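Local coordinates for protein spondin-1 (Homo sapiens, PDB 2ZOU) that is a secreted extracellular-matrix glycoprotein, also called F-spondin, that probably acts in cell adhesion and carries an N-terminal reeler domain with a beta-sandwich fold, at residues Thr57-Glu63 and Cys119-Ser125; Tyr6-Ile10 and Glu66-Glu70. One frame throughout, in Å; residues are numbered along the deposited sequence.

Contact 1: Thr57-Glu63 and Cys119-Ser125; sequences TLIALRE and CVILKAS. With EDO (1,2-ethanediol), chain D; EDO (1,2-ethanediol), chain F.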
# COMPACT_ATOMS: atom_id res chain seq x y z
N THR A 57 -2.44 -4.67 5.10
CA THR A 57 -2.97 -4.77 3.75
C THR A 57 -2.55 -3.52 3.00
O THR A 57 -2.67 -2.42 3.52
CB THR A 57 -4.50 -4.85 3.75
OG1 THR A 57 -4.93 -5.92 4.59
CG2 THR A 57 -5.00 -5.10 2.33
N LEU A 58 -2.10 -3.71 1.77
CA LEU A 58 -1.60 -2.63 0.96
C LEU A 58 -2.22 -2.69 -0.44
O LEU A 58 -2.17 -3.74 -1.08
CB LEU A 58 -0.07 -2.72 0.88
CG LEU A 58 0.63 -1.85 -0.16
CD1 LEU A 58 0.42 -0.39 0.14
CD2 LEU A 58 2.11 -2.18 -0.24
N ILE A 59 -2.79 -1.56 -0.89
CA ILE A 59 -3.41 -1.47 -2.23
C ILE A 59 -3.00 -0.19 -2.95
O ILE A 59 -2.45 0.73 -2.34
CB ILE A 59 -4.96 -1.58 -2.16
CG1 ILE A 59 -5.54 -0.47 -1.28
CG2 ILE A 59 -5.35 -2.98 -1.66
CD1 ILE A 59 -7.07 -0.48 -1.20
N ALA A 60 -3.22 -0.15 -4.26
CA ALA A 60 -3.01 1.04 -5.07
C ALA A 60 -4.26 1.27 -5.90
O ALA A 60 -4.61 0.42 -6.71
CB ALA A 60 -1.81 0.84 -5.98
N LEU A 61 -4.93 2.40 -5.69
CA LEU A 61 -6.23 2.69 -6.31
C LEU A 61 -6.17 3.92 -7.17
O LEU A 61 -5.53 4.91 -6.81
CB LEU A 61 -7.29 2.92 -5.24
CG LEU A 61 -7.59 1.75 -4.30
CD1 LEU A 61 -8.72 2.14 -3.33
CD2 LEU A 61 -7.97 0.50 -5.10
N ARG A 62 -6.89 3.91 -8.29
CA ARG A 62 -7.16 5.15 -8.97
C ARG A 62 -7.88 6.04 -7.98
O ARG A 62 -8.74 5.57 -7.23
CB ARG A 62 -8.05 4.87 -10.19
CG ARG A 62 -7.32 4.07 -11.27
CD ARG A 62 -8.11 4.12 -12.56
NE ARG A 62 -7.57 3.23 -13.57
CZ ARG A 62 -7.65 3.46 -14.88
NH1 ARG A 62 -8.22 4.56 -15.33
NH2 ARG A 62 -7.13 2.59 -15.74
N GLU A 63 -7.55 7.32 -7.96
CA GLU A 63 -8.21 8.26 -7.05
C GLU A 63 -9.74 8.27 -7.19
O GLU A 63 -10.28 8.13 -8.30
CB GLU A 63 -7.67 9.68 -7.21
CG GLU A 63 -7.93 10.53 -5.97
CD GLU A 63 -7.29 11.91 -6.02
OE1 GLU A 63 -6.86 12.33 -7.13
OE2 GLU A 63 -7.22 12.56 -4.96
N CYS A 119 -4.22 10.09 -11.21
CA CYS A 119 -3.69 10.05 -9.86
C CYS A 119 -3.96 8.71 -9.21
O CYS A 119 -5.06 8.18 -9.32
CB CYS A 119 -4.29 11.17 -9.00
SG CYS A 119 -3.78 12.82 -9.52
N VAL A 120 -2.94 8.19 -8.53
CA VAL A 120 -3.03 6.91 -7.84
C VAL A 120 -2.85 7.13 -6.33
O VAL A 120 -2.03 7.95 -5.90
CB VAL A 120 -1.96 5.93 -8.36
CG1 VAL A 120 -1.88 4.68 -7.49
CG2 VAL A 120 -2.23 5.58 -9.81
N ILE A 121 -3.64 6.42 -5.53
CA ILE A 121 -3.52 6.46 -4.07
C ILE A 121 -3.03 5.13 -3.57
O ILE A 121 -3.71 4.10 -3.69
CB ILE A 121 -4.88 6.75 -3.38
CG1 ILE A 121 -5.65 7.90 -4.06
CG2 ILE A 121 -4.65 7.03 -1.90
CD1 ILE A 121 -4.99 9.28 -3.94
N LEU A 122 -1.82 5.14 -3.00
CA LEU A 122 -1.27 3.99 -2.32
C LEU A 122 -1.77 4.06 -0.90
O LEU A 122 -1.60 5.10 -0.27
CB LEU A 122 0.26 4.04 -2.32
CG LEU A 122 0.92 4.01 -3.71
CD1 LEU A 122 2.41 4.30 -3.60
CD2 LEU A 122 0.71 2.66 -4.33
N LYS A 123 -2.35 2.98 -0.40
CA LYS A 123 -3.02 2.98 0.90
C LYS A 123 -2.77 1.69 1.67
O LYS A 123 -2.80 0.60 1.10
CB LYS A 123 -4.53 3.11 0.72
CG LYS A 123 -5.08 4.50 0.58
CD LYS A 123 -6.46 4.47 -0.06
CE LYS A 123 -7.52 4.00 0.89
NZ LYS A 123 -8.87 4.31 0.32
N ALA A 124 -2.56 1.81 2.98
CA ALA A 124 -2.36 0.65 3.81
C ALA A 124 -3.22 0.68 5.06
O ALA A 124 -3.62 1.74 5.54
CB ALA A 124 -0.90 0.52 4.19
N SER A 125 -3.50 -0.51 5.56
CA SER A 125 -4.15 -0.74 6.84
C SER A 125 -3.26 -1.68 7.62
O SER A 125 -2.61 -2.54 7.01
CB SER A 125 -5.52 -1.37 6.60
OG SER A 125 -6.11 -1.77 7.82
C1 EDO D . -5.95 -5.07 9.10
O1 EDO D . -6.76 -4.34 8.17
C2 EDO D . -4.57 -5.28 8.49
O2 EDO D . -4.68 -5.98 7.24
C1 EDO F . -4.48 4.99 7.59
O1 EDO F . -4.63 3.58 7.36
C2 EDO F . -4.93 5.37 8.98
O2 EDO F . -4.14 6.46 9.47

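Contact 2: Tyr6-Ile10 and Glu66-Glu70; sequences YCSRI and EGDKE. With EDO (1,2-ethanediol), chain C.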
# COMPACT_ATOMS: atom_id res chain seq x y z
N TYR A 6 -15.44 -9.99 -4.21
CA TYR A 6 -14.13 -9.46 -4.69
C TYR A 6 -13.64 -8.30 -3.82
O TYR A 6 -14.27 -7.24 -3.78
CB TYR A 6 -14.20 -9.04 -6.17
CG TYR A 6 -12.88 -8.58 -6.78
CD1 TYR A 6 -12.57 -7.22 -6.88
CD2 TYR A 6 -11.95 -9.50 -7.26
CE1 TYR A 6 -11.36 -6.79 -7.44
CE2 TYR A 6 -10.73 -9.08 -7.82
CZ TYR A 6 -10.45 -7.73 -7.90
OH TYR A 6 -9.26 -7.31 -8.46
N CYS A 7 -12.53 -8.54 -3.11
CA CYS A 7 -11.81 -7.53 -2.32
C CYS A 7 -12.48 -6.85 -1.11
O CYS A 7 -13.06 -5.77 -1.24
CB CYS A 7 -11.21 -6.45 -3.23
SG CYS A 7 -9.84 -7.01 -4.24
N SER A 8 -12.33 -7.43 0.07
CA SER A 8 -12.71 -6.75 1.30
C SER A 8 -11.61 -6.86 2.38
O SER A 8 -11.49 -7.91 3.00
CB SER A 8 -14.04 -7.30 1.83
OG SER A 8 -13.93 -8.68 2.12
N ARG A 9 -10.80 -5.82 2.61
CA ARG A 9 -10.66 -4.55 1.85
C ARG A 9 -11.73 -3.47 2.05
O ARG A 9 -11.45 -2.42 2.63
CB ARG A 9 -10.33 -4.78 0.35
N ILE A 10 -12.95 -3.71 1.57
CA ILE A 10 -14.05 -2.78 1.75
C ILE A 10 -14.52 -2.81 3.21
O ILE A 10 -14.67 -3.89 3.80
CB ILE A 10 -15.26 -3.08 0.81
CG1 ILE A 10 -14.80 -3.38 -0.63
CG2 ILE A 10 -16.28 -1.94 0.85
CD1 ILE A 10 -14.17 -2.21 -1.38
N GLU A 66 -13.39 3.16 -4.88
CA GLU A 66 -13.48 2.41 -3.62
C GLU A 66 -12.59 1.17 -3.59
O GLU A 66 -12.13 0.76 -2.53
CB GLU A 66 -14.93 2.02 -3.35
CG GLU A 66 -15.28 1.89 -1.88
CD GLU A 66 -16.75 1.63 -1.63
OE1 GLU A 66 -17.11 1.39 -0.45
OE2 GLU A 66 -17.57 1.67 -2.59
N GLY A 67 -12.37 0.55 -4.76
CA GLY A 67 -11.58 -0.68 -4.86
C GLY A 67 -12.39 -1.95 -5.05
O GLY A 67 -11.83 -3.05 -5.07
N ASP A 68 -13.71 -1.79 -5.21
CA ASP A 68 -14.61 -2.93 -5.36
C ASP A 68 -14.60 -3.52 -6.77
O ASP A 68 -15.11 -4.62 -7.00
CB ASP A 68 -16.05 -2.55 -4.95
CG ASP A 68 -16.61 -1.41 -5.79
OD1 ASP A 68 -16.04 -0.31 -5.77
OD2 ASP A 68 -17.65 -1.61 -6.47
N LYS A 69 -14.03 -2.77 -7.72
CA LYS A 69 -13.89 -3.22 -9.10
C LYS A 69 -12.43 -3.42 -9.43
O LYS A 69 -11.57 -2.69 -8.97
CB LYS A 69 -14.53 -2.21 -10.06
CG LYS A 69 -16.05 -2.11 -9.87
CD LYS A 69 -16.66 -1.04 -10.75
CE LYS A 69 -18.11 -0.80 -10.35
NZ LYS A 69 -18.25 -0.12 -9.02
N GLU A 70 -12.17 -4.43 -10.25
CA GLU A 70 -10.83 -4.78 -10.69
C GLU A 70 -10.10 -3.57 -11.26
O GLU A 70 -8.95 -3.30 -10.94
CB GLU A 70 -10.95 -5.87 -11.74
CG GLU A 70 -9.65 -6.33 -12.34
CD GLU A 70 -9.89 -7.41 -13.36
OE1 GLU A 70 -10.53 -7.12 -14.40
OE2 GLU A 70 -9.47 -8.55 -13.09
C1 EDO C . -15.65 2.65 -6.67
O1 EDO C . -15.67 4.08 -6.78
C2 EDO C . -15.42 2.05 -8.03
O2 EDO C . -15.66 0.65 -7.99

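Contact 1: Thr57-Glu63 and Cys119-Ser125
The backbone O of Leu-61 takes the shortest bond of this strand pair, from Ile-121 N at 2.7 Å, in the carbonyl plane and nearly straight (174° at the hydrogen). Leu-61 N returns the bond to Ile-121 O, and the same two-way exchange joins Ile-59 to Lys-123 and Thr-57 to Ser-125. Glu-63 N carries the ladder one step past the strand end, to Cys-119 O. Between these pairs, Ala-60 and Leu-122 form a non-hydrogen-bonded pair in which the branch CD2 of Leu-122 lies 3.5 Å from Ala-60 CB; Val-120 CG1 reaches the same methyl at 4.1 Å. Just past the strand end, Glu-63 extends with CG anti to the backbone N (chi1 -158°) and passes its CG 3.8 Å from Ile-121 CD1, which lies on the face opposite Ala-60. Its carboxylate continues to a salt bridge with Lys-143. At the far end an ethanediol, probably from the crystallisation liquor, has its O2 2.7 Å from Thr-57 OG1. Leu-58, Ala-60, Val-120 and Leu-122 face strands of the opposing sheet, with Trp-110 and Leu-26 among their partners: a regular antiparallel ladder lining the core of the reeler beta-sandwich.

Contact 2: Tyr6-Ile10 and Glu66-Glu70
Two irregular segments meet at the periphery of the reeler beta-sandwich: the N-terminal Tyr-6 to Ile-10, tied to Cys-91 through the disulfide of Cys-7, and Glu-66 to Glu-70 in the loop between strands 55-62 and 76-79. The Tyr-6 ring lies alongside Glu-66 to Glu-70. Its CD1 edge meets Asp-68 O at 3.6 Å, near the ring plane, while OH approaches Glu-70 CA at 3.7 Å. With CG anti to the backbone N (chi1 -176°), the ring also lies beside its own chain's disulfide, Cys-7 SG standing 3.5 Å above one face and offset toward the rim. At the other end of 6-10, Ile-10 sends its two branches to different targets. CD1 packs on the backbone around Gly-67 and lies 4.0 Å from Asp-68 CB; CG2 touches Glu-66 OE1 at 3.7 Å, the two side chains crossing at about a right angle. Asp-68 and Lys-69 pair within their own loop: Lys-69 NZ meets Asp-68 OD2 at 3.0 Å in a salt bridge, on the syn side but tilted 24° out of the carboxylate plane, and gives a second bond, 2.9 Å, to O2 of an ethanediol probably left from crystallisation. Asp-72 helps hold this turn by accepting a bond from Lys-69 N. Since no hydrogen bond or salt bridge joins the two segments, their association rests on van der Waals contact, much of it between side chains and backbone.

Contact 1 sits about 5 Å from the centre of the chain and contact 2 about 14 Å from it, measured from their centres, which are 11 Å apart. Along the chain the segments alternate: 6-10, 57-63, 66-70, 119-125. Strand 55-62 therefore leads directly from the sheet pairing of contact 1 into the loop used by contact 2. The two also touch in space, where Leu-61 CD1 packs against Glu-66 O and Leu-61 CD2 against Gly-67 CA, both at 3.8 Å. Each contact includes one half of a disulfide, Cys-119 with Cys-145 and Cys-7 with Cys-91. The five-strand sheet holding contact 1 thus passes, through the end of strand 55-62, into the loop of contact 2, within one reeler domain.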